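Local coordinates for protein phage related exonuclease (Haemophilus somnus 129PT, PDB 3K93) that is probably a phage-type nuclease that hydrolyses DNA from its ends, in a metal-dependent manner, as in related exonucleases of the lambda family, at residues K38-L49 and A211-M222. Numbering follows the deposited sequence.
Sequences KSAVREMAKFDL and AQKYYDQLISEM
Val41 and Tyr215 interlock as knobs into holes where helix 35-50 packs against the C-terminal helix 198-221. The two segments run in roughly the same direction, crossing at -48° with their axes 9.6 Å apart. Val41 fills the hollow between Ala211, Tyr214, Tyr215 and Leu218. Its CG1, anti to the backbone N (chi1 174°), lies 3.7 Å from Tyr215 CB, while CG2 meets Ala211 CB. In return, Tyr215 enters the hole formed by Val41, Met44, Ala45 and Asp48. The Asp48 carboxylate is turned steeply against the phenol ring. Tyr215 OH donates a very short hydrogen bond to Asp48 OD2, 2.5 Å.

Tyr214 lies between the two helices. Lys38 CG makes a CH-pi contact over one face, 4.0 Å from the ring centroid, and Leu218 CG of its own helix lies over the rim of the opposite face. At the ring edge, Arg42 NE donates to Tyr214 OH at 3.1 Å. This bond is bent, at 139°. The same hydroxyl is hydrogen-bonded to Asp126 of the second subunit, whose Phe124 packs on Leu218 and Met222, so one side of the helix pair faces the subunit interface. Toward the C-terminal ends, Leu218 CD1 lies against Ala45 CB. Beyond it, Leu49 and Ile219 run alongside each other, pointing opposite ways, and Leu49 CG comes 3.6 Å from Ile219 CD1.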
loop_
_atom_site.group_PDB
_atom_site.type_symbol
_atom_site.label_atom_id
_atom_site.label_comp_id
_atom_site.label_asym_id
_atom_site.label_seq_id
_atom_site.Cartn_x
_atom_site.Cartn_y
_atom_site.Cartn_z
ATOM N N LYS A 38 -17.248 -6.576 -6.406
ATOM C CA LYS A 38 -17.882 -7.384 -5.364
ATOM C C LYS A 38 -17.533 -6.928 -3.969
ATOM O O LYS A 38 -18.378 -6.885 -3.104
ATOM C CB LYS A 38 -17.514 -8.830 -5.523
ATOM C CG LYS A 38 -18.185 -9.439 -6.719
ATOM C CD LYS A 38 -17.445 -10.687 -7.138
ATOM C CE LYS A 38 -18.081 -11.912 -6.673
ATOM N NZ LYS A 38 -17.674 -13.043 -7.628
ATOM N N SER A 39 -16.285 -6.563 -3.781
ATOM C CA SER A 39 -15.844 -6.051 -2.507
ATOM C C SER A 39 -16.589 -4.732 -2.172
ATOM O O SER A 39 -17.065 -4.551 -1.048
ATOM C CB SER A 39 -14.328 -5.861 -2.523
ATOM O OG SER A 39 -13.926 -5.268 -1.317
ATOM N N ALA A 40 -16.750 -3.850 -3.150
ATOM C CA ALA A 40 -17.513 -2.621 -2.927
ATOM C C ALA A 40 -18.994 -2.898 -2.620
ATOM O O ALA A 40 -19.588 -2.258 -1.748
ATOM C CB ALA A 40 -17.373 -1.651 -4.129
ATOM N N VAL A 41 -19.598 -3.833 -3.344
ATOM C CA VAL A 41 -21.004 -4.163 -3.120
ATOM C C VAL A 41 -21.214 -4.779 -1.709
ATOM O O VAL A 41 -22.221 -4.547 -1.059
ATOM C CB VAL A 41 -21.552 -5.124 -4.240
ATOM C CG1 VAL A 41 -23.005 -5.596 -3.894
ATOM C CG2 VAL A 41 -21.483 -4.390 -5.667
ATOM N N ARG A 42 -20.242 -5.529 -1.224
ATOM C CA ARG A 42 -20.326 -6.044 0.155
ATOM C C ARG A 42 -20.334 -4.919 1.177
ATOM O O ARG A 42 -21.002 -5.022 2.198
ATOM C CB ARG A 42 -19.138 -6.930 0.462
ATOM C CG ARG A 42 -19.215 -8.294 -0.161
ATOM C CD ARG A 42 -17.833 -8.931 -0.048
ATOM N NE ARG A 42 -17.745 -10.019 -0.963
ATOM C CZ ARG A 42 -16.647 -10.468 -1.513
ATOM N NH1 ARG A 42 -15.466 -9.938 -1.227
ATOM N NH2 ARG A 42 -16.731 -11.495 -2.343
ATOM N N GLU A 43 -19.562 -3.867 0.925
ATOM C CA GLU A 43 -19.550 -2.739 1.850
ATOM C C GLU A 43 -20.910 -2.047 1.857
ATOM O O GLU A 43 -21.403 -1.594 2.920
ATOM C CB GLU A 43 -18.473 -1.725 1.487
ATOM C CG GLU A 43 -17.070 -2.226 1.669
ATOM C CD GLU A 43 -15.986 -1.183 1.298
ATOM O OE1 GLU A 43 -16.262 -0.263 0.525
ATOM O OE2 GLU A 43 -14.845 -1.320 1.773
HETATM N N MSE A 44 -21.518 -1.971 0.683
HETATM C CA MSE A 44 -22.839 -1.374 0.558
HETATM C C MSE A 44 -23.844 -2.264 1.269
HETATM O O MSE A 44 -24.685 -1.753 1.991
HETATM C CB MSE A 44 -23.224 -1.181 -0.923
HETATM C CG MSE A 44 -22.324 -0.162 -1.672
HETATM SE SE MSE A 44 -22.482 -0.334 -3.641
HETATM C CE MSE A 44 -20.962 0.730 -4.166
ATOM N N ALA A 45 -23.780 -3.588 1.057
ATOM C CA ALA A 45 -24.685 -4.508 1.753
ATOM C C ALA A 45 -24.532 -4.381 3.283
ATOM O O ALA A 45 -25.518 -4.312 3.984
ATOM C CB ALA A 45 -24.463 -5.945 1.304
ATOM N N LYS A 46 -23.298 -4.337 3.783
ATOM C CA LYS A 46 -23.076 -4.262 5.235
ATOM C C LYS A 46 -23.517 -2.904 5.819
ATOM O O LYS A 46 -23.909 -2.816 6.983
ATOM C CB LYS A 46 -21.613 -4.529 5.588
ATOM C CG LYS A 46 -21.137 -5.951 5.343
ATOM C CD LYS A 46 -19.690 -6.156 5.839
ATOM C CE LYS A 46 -19.047 -7.364 5.189
ATOM N NZ LYS A 46 -17.628 -7.523 5.590
ATOM N N PHE A 47 -23.418 -1.843 5.043
ATOM C CA PHE A 47 -23.983 -0.593 5.500
ATOM C C PHE A 47 -25.501 -0.681 5.638
ATOM O O PHE A 47 -26.053 -0.305 6.679
ATOM C CB PHE A 47 -23.630 0.590 4.593
ATOM C CG PHE A 47 -24.254 1.864 5.053
ATOM C CD1 PHE A 47 -23.763 2.511 6.181
ATOM C CD2 PHE A 47 -25.381 2.379 4.422
ATOM C CE1 PHE A 47 -24.358 3.698 6.654
ATOM C CE2 PHE A 47 -26.016 3.587 4.886
ATOM C CZ PHE A 47 -25.499 4.244 5.986
ATOM N N ASP A 48 -26.181 -1.182 4.611
ATOM C CA ASP A 48 -27.657 -1.218 4.638
ATOM C C ASP A 48 -28.175 -2.246 5.652
ATOM O O ASP A 48 -29.231 -2.053 6.231
ATOM C CB ASP A 48 -28.266 -1.565 3.258
ATOM C CG ASP A 48 -27.973 -0.530 2.193
ATOM O OD1 ASP A 48 -27.592 0.595 2.524
ATOM O OD2 ASP A 48 -28.113 -0.873 0.999
ATOM N N LEU A 49 -27.456 -3.359 5.833
ATOM C CA LEU A 49 -27.872 -4.378 6.808
ATOM C C LEU A 49 -27.526 -3.964 8.225
ATOM O O LEU A 49 -28.286 -4.211 9.130
ATOM C CB LEU A 49 -27.174 -5.716 6.545
ATOM C CG LEU A 49 -27.597 -6.505 5.304
ATOM C CD1 LEU A 49 -26.464 -7.459 4.861
ATOM C CD2 LEU A 49 -28.894 -7.208 5.608
ATOM N N ALA A 211 -24.398 -5.579 -10.216
ATOM C CA ALA A 211 -24.192 -5.274 -8.791
ATOM C C ALA A 211 -25.449 -5.476 -7.951
ATOM O O ALA A 211 -25.360 -5.987 -6.849
ATOM C CB ALA A 211 -23.618 -3.822 -8.585
ATOM N N GLN A 212 -26.610 -5.089 -8.469
ATOM C CA GLN A 212 -27.868 -5.213 -7.721
ATOM C C GLN A 212 -28.238 -6.696 -7.526
ATOM O O GLN A 212 -28.752 -7.070 -6.458
ATOM C CB GLN A 212 -29.020 -4.506 -8.459
ATOM C CG GLN A 212 -28.876 -2.967 -8.544
ATOM C CD GLN A 212 -29.902 -2.334 -9.460
ATOM O OE1 GLN A 212 -30.304 -2.930 -10.468
ATOM N NE2 GLN A 212 -30.364 -1.135 -9.106
ATOM N N LYS A 213 -27.982 -7.529 -8.543
ATOM C CA LYS A 213 -28.225 -8.946 -8.404
ATOM C C LYS A 213 -27.311 -9.546 -7.357
ATOM O O LYS A 213 -27.773 -10.319 -6.540
ATOM C CB LYS A 213 -28.097 -9.697 -9.725
ATOM C CG LYS A 213 -29.210 -9.343 -10.715
ATOM C CD LYS A 213 -29.125 -10.171 -12.032
ATOM C CE LYS A 213 -30.104 -9.631 -13.130
ATOM N NZ LYS A 213 -31.443 -10.218 -12.995
ATOM N N TYR A 214 -26.028 -9.204 -7.382
ATOM C CA TYR A 214 -25.098 -9.687 -6.368
ATOM C C TYR A 214 -25.513 -9.212 -4.966
ATOM O O TYR A 214 -25.614 -9.996 -4.032
ATOM C CB TYR A 214 -23.650 -9.248 -6.709
ATOM C CG TYR A 214 -22.625 -9.754 -5.738
ATOM C CD1 TYR A 214 -22.397 -11.108 -5.567
ATOM C CD2 TYR A 214 -21.843 -8.871 -5.012
ATOM C CE1 TYR A 214 -21.458 -11.570 -4.639
ATOM C CE2 TYR A 214 -20.889 -9.322 -4.109
ATOM C CZ TYR A 214 -20.722 -10.654 -3.919
ATOM O OH TYR A 214 -19.780 -11.042 -3.032
ATOM N N TYR A 215 -25.789 -7.926 -4.842
ATOM C CA TYR A 215 -26.309 -7.356 -3.591
ATOM C C TYR A 215 -27.510 -8.148 -3.049
ATOM O O TYR A 215 -27.537 -8.487 -1.867
ATOM C CB TYR A 215 -26.674 -5.870 -3.838
ATOM C CG TYR A 215 -27.376 -5.103 -2.712
ATOM C CD1 TYR A 215 -28.752 -5.163 -2.557
ATOM C CD2 TYR A 215 -26.649 -4.308 -1.816
ATOM C CE1 TYR A 215 -29.403 -4.449 -1.517
ATOM C CE2 TYR A 215 -27.286 -3.581 -0.792
ATOM C CZ TYR A 215 -28.668 -3.646 -0.667
ATOM O OH TYR A 215 -29.309 -2.947 0.304
ATOM N N ASP A 216 -28.497 -8.436 -3.900
ATOM C CA ASP A 216 -29.687 -9.169 -3.462
ATOM C C ASP A 216 -29.343 -10.555 -2.875
ATOM O O ASP A 216 -29.963 -11.027 -1.900
ATOM C CB ASP A 216 -30.659 -9.356 -4.642
ATOM C CG ASP A 216 -31.345 -8.028 -5.079
ATOM O OD1 ASP A 216 -31.335 -7.045 -4.310
ATOM O OD2 ASP A 216 -31.903 -7.989 -6.195
ATOM N N GLN A 217 -28.370 -11.205 -3.499
ATOM C CA GLN A 217 -27.860 -12.475 -3.044
ATOM C C GLN A 217 -27.208 -12.298 -1.666
ATOM O O GLN A 217 -27.376 -13.133 -0.808
ATOM C CB GLN A 217 -26.870 -13.015 -4.111
ATOM C CG GLN A 217 -25.976 -14.186 -3.728
ATOM C CD GLN A 217 -24.917 -14.488 -4.834
ATOM O OE1 GLN A 217 -25.221 -14.388 -6.043
ATOM N NE2 GLN A 217 -23.678 -14.834 -4.416
ATOM N N LEU A 218 -26.484 -11.195 -1.457
ATOM C CA LEU A 218 -25.848 -10.971 -0.162
ATOM C C LEU A 218 -26.931 -10.782 0.899
ATOM O O LEU A 218 -26.848 -11.394 1.966
ATOM C CB LEU A 218 -24.888 -9.775 -0.182
ATOM C CG LEU A 218 -23.671 -9.864 -1.093
ATOM C CD1 LEU A 218 -22.844 -8.591 -0.962
ATOM C CD2 LEU A 218 -22.783 -11.138 -0.837
ATOM N N ILE A 219 -27.931 -9.958 0.599
ATOM C CA ILE A 219 -29.050 -9.705 1.514
ATOM C C ILE A 219 -29.755 -11.013 1.903
ATOM O O ILE A 219 -30.045 -11.220 3.060
ATOM C CB ILE A 219 -30.085 -8.729 0.906
ATOM C CG1 ILE A 219 -29.487 -7.329 0.683
ATOM C CG2 ILE A 219 -31.347 -8.619 1.795
ATOM C CD1 ILE A 219 -28.842 -6.672 1.916
ATOM N N SER A 220 -29.983 -11.895 0.932
ATOM C CA SER A 220 -30.630 -13.172 1.185
ATOM C C SER A 220 -29.867 -14.075 2.119
ATOM O O SER A 220 -30.468 -14.808 2.853
ATOM C CB SER A 220 -30.888 -13.906 -0.122
ATOM O OG SER A 220 -31.852 -13.151 -0.824
ATOM N N GLU A 221 -28.542 -14.009 2.103
ATOM C CA GLU A 221 -27.769 -14.797 3.053
ATOM C C GLU A 221 -28.003 -14.346 4.500
ATOM O O GLU A 221 -27.815 -15.118 5.398
ATOM C CB GLU A 221 -26.267 -14.677 2.775
ATOM C CG GLU A 221 -25.799 -15.378 1.534
ATOM C CD GLU A 221 -24.280 -15.425 1.459
ATOM O OE1 GLU A 221 -23.614 -15.675 2.482
ATOM O OE2 GLU A 221 -23.753 -15.213 0.362
HETATM N N MSE A 222 -28.347 -13.088 4.712
HETATM C CA MSE A 222 -28.517 -12.556 6.039
HETATM C C MSE A 222 -30.008 -12.479 6.368
HETATM O O MSE A 222 -30.444 -11.601 7.099
HETATM C CB MSE A 222 -27.882 -11.161 6.116
HETATM C CG MSE A 222 -26.374 -11.164 5.967
HETATM SE SE MSE A 222 -25.658 -12.042 7.448
HETATM C CE MSE A 222 -25.007 -13.710 6.645
#